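Local coordinates for 3-deoxy-D-manno-octulosonate 8-phosphate phosphatase KdsC (Xanthomonas campestris pv. campestris, PDB 4NAV) that probably hydrolyses 3-deoxy-D-manno-octulosonate 8-phosphate to 3-deoxy-D-manno-octulosonate and phosphate, a magnesium-dependent step of lipopolysaccharide biosynthesis, as a homotetramer, at the interface of chains A and B. Residues are numbered along the deposited sequence; one frame, centred on the assembly and turned at random. Chains: chain A/B, Hypothetical protein XCC279.

The interface of chains A and B. Residues chain A 48-50, 80, 83; chain B 34, 36, 38, 44.
A:Phe48 turns the CD2-CE2 edge of its ring onto one face of the B:Tyr38 ring, with the planes 79° apart and CD2 lying 3.8 Å from B:Tyr38 CD2. The same tyrosine face carries A:Arg80 CD, 3.5 Å from B:Tyr38 CZ, while B:Glu44 CG from its own chain backs the opposite face near the rim. The tyrosine is thus packed on both faces and, at 55 Å², hides more surface than any other residue of the patch. Behind the cross-chain contact, A:Arg80 CG sits over the centre of the A:Phe48 ring, so the arginine's aliphatic part buttresses the phenylalanine. Alongside, B:Leu36 CD1 meets A:Val50 CG1 at 4.0 Å, the two side chains crossing at about a right angle; A:Val50 CG2 lies against the B:Gly34 backbone.

Beneath these groups, strand 44-49 of chain A pairs antiparallel with strand 35-38 of chain B. A:Phe48 and B:Leu36 exchange backbone hydrogen bonds in both directions, with B:Leu36 N 2.9 Å from A:Phe48 O. One step on, at the start of helix 50-61, A:Val50 N donates to B:Gly34 O. The hairpins of neighbouring subunits are joined this way in the KdsC tetramer, and this patch is one portion of an A-B interface.

At the polar rim, the B:Tyr38 hydroxyl bridges two residues of helix 75-84. The A:Arg80 chain leaves with CG anti to the backbone N (chi1 -176°) and bends at chi2, which carries its guanidinium back past the A:Phe48 CB. A:Arg80 NH1 then donates to B:Tyr38 OH at 3.0 Å, with the oxygen in the guanidinium plane, although that plane is nearly perpendicular to the ring. The nearby positive charge may make the hydroxyl a stronger donor. A:Asp83 comes tip to tip, its carboxylate turned 42° from the ring; B:Tyr38 OH donates to the anti lone pair of A:Asp83 OD2 at 2.5 Å.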
loop_
_atom_site.group_PDB
_atom_site.type_symbol
_atom_site.label_atom_id
_atom_site.label_comp_id
_atom_site.label_asym_id
_atom_site.label_seq_id
_atom_site.Cartn_x
_atom_site.Cartn_y
_atom_site.Cartn_z
ATOM N N PHE A 48 -3.544 9.186 5.509
ATOM C CA PHE A 48 -2.516 10.174 5.831
ATOM C C PHE A 48 -1.335 9.459 6.471
ATOM O O PHE A 48 -1.401 8.254 6.701
ATOM C CB PHE A 48 -3.074 11.224 6.789
ATOM C CG PHE A 48 -4.247 11.955 6.240
ATOM C CD1 PHE A 48 -4.068 13.078 5.462
ATOM C CD2 PHE A 48 -5.525 11.478 6.435
ATOM C CE1 PHE A 48 -5.163 13.746 4.920
ATOM C CE2 PHE A 48 -6.613 12.130 5.885
ATOM C CZ PHE A 48 -6.435 13.271 5.133
ATOM N N ASN A 49 -0.254 10.196 6.715
ATOM C CA ASN A 49 1.022 9.638 7.108
ATOM C C ASN A 49 1.492 10.302 8.395
ATOM O O ASN A 49 1.471 11.520 8.463
ATOM C CB ASN A 49 2.031 9.932 6.013
ATOM C CG ASN A 49 3.433 9.480 6.384
ATOM O OD1 ASN A 49 4.137 10.149 7.158
ATOM N ND2 ASN A 49 3.890 8.398 5.749
ATOM N N VAL A 50 1.994 9.540 9.365
ATOM C CA VAL A 50 2.376 10.134 10.635
ATOM C C VAL A 50 3.595 11.008 10.588
ATOM O O VAL A 50 3.678 11.939 11.368
ATOM C CB VAL A 50 2.601 9.110 11.768
ATOM C CG1 VAL A 50 1.304 8.338 12.034
ATOM C CG2 VAL A 50 3.778 8.177 11.460
ATOM N N ARG A 80 -8.913 15.306 10.219
ATOM C CA ARG A 80 -7.466 15.288 10.197
ATOM C C ARG A 80 -6.865 16.612 10.665
ATOM O O ARG A 80 -5.883 16.631 11.421
ATOM C CB ARG A 80 -6.963 14.960 8.786
ATOM C CG ARG A 80 -5.453 14.811 8.630
ATOM C CD ARG A 80 -4.857 13.795 9.591
ATOM N NE ARG A 80 -3.393 13.709 9.449
ATOM C CZ ARG A 80 -2.587 12.985 10.231
ATOM N NH1 ARG A 80 -3.078 12.271 11.244
ATOM N NH2 ARG A 80 -1.284 12.968 9.984
ATOM N N ASP A 83 -7.212 16.866 14.458
ATOM C CA ASP A 83 -6.231 16.039 15.170
ATOM C C ASP A 83 -4.853 16.676 15.262
ATOM O O ASP A 83 -4.110 16.401 16.195
ATOM C CB ASP A 83 -6.100 14.663 14.512
ATOM C CG ASP A 83 -7.399 13.888 14.517
ATOM O OD1 ASP A 83 -8.353 14.369 15.156
ATOM O OD2 ASP A 83 -7.475 12.817 13.865
ATOM N N GLY B 34 3.491 3.757 9.053
ATOM C CA GLY B 34 3.270 5.157 9.342
ATOM C C GLY B 34 1.916 5.671 8.934
ATOM O O GLY B 34 1.573 6.832 9.193
ATOM N N LEU B 36 -2.110 6.226 8.633
ATOM C CA LEU B 36 -3.368 6.289 9.349
ATOM C C LEU B 36 -4.506 6.441 8.360
ATOM O O LEU B 36 -4.636 7.465 7.689
ATOM C CB LEU B 36 -3.407 7.473 10.321
ATOM C CG LEU B 36 -2.591 7.328 11.601
ATOM C CD1 LEU B 36 -2.619 8.629 12.423
ATOM C CD2 LEU B 36 -3.093 6.185 12.452
ATOM N N TYR B 38 -8.076 7.303 7.672
ATOM C CA TYR B 38 -9.168 8.087 8.220
ATOM C C TYR B 38 -10.422 7.852 7.412
ATOM O O TYR B 38 -10.417 7.954 6.183
ATOM C CB TYR B 38 -8.873 9.578 8.153
ATOM C CG TYR B 38 -8.050 10.153 9.278
ATOM C CD1 TYR B 38 -8.544 11.198 10.050
ATOM C CD2 TYR B 38 -6.778 9.686 9.538
ATOM C CE1 TYR B 38 -7.801 11.763 11.065
ATOM C CE2 TYR B 38 -6.019 10.246 10.539
ATOM C CZ TYR B 38 -6.543 11.288 11.303
ATOM O OH TYR B 38 -5.820 11.852 12.318
ATOM N N GLU B 44 -10.108 6.086 12.939
ATOM C CA GLU B 44 -8.803 5.713 12.427
ATOM C C GLU B 44 -8.545 4.192 12.384
ATOM O O GLU B 44 -9.029 3.460 13.236
ATOM C CB GLU B 44 -7.729 6.405 13.260
ATOM C CG GLU B 44 -7.789 7.934 13.187
ATOM C CD GLU B 44 -6.731 8.592 14.049
ATOM O OE1 GLU B 44 -6.893 9.751 14.492
ATOM O OE2 GLU B 44 -5.711 7.935 14.291
#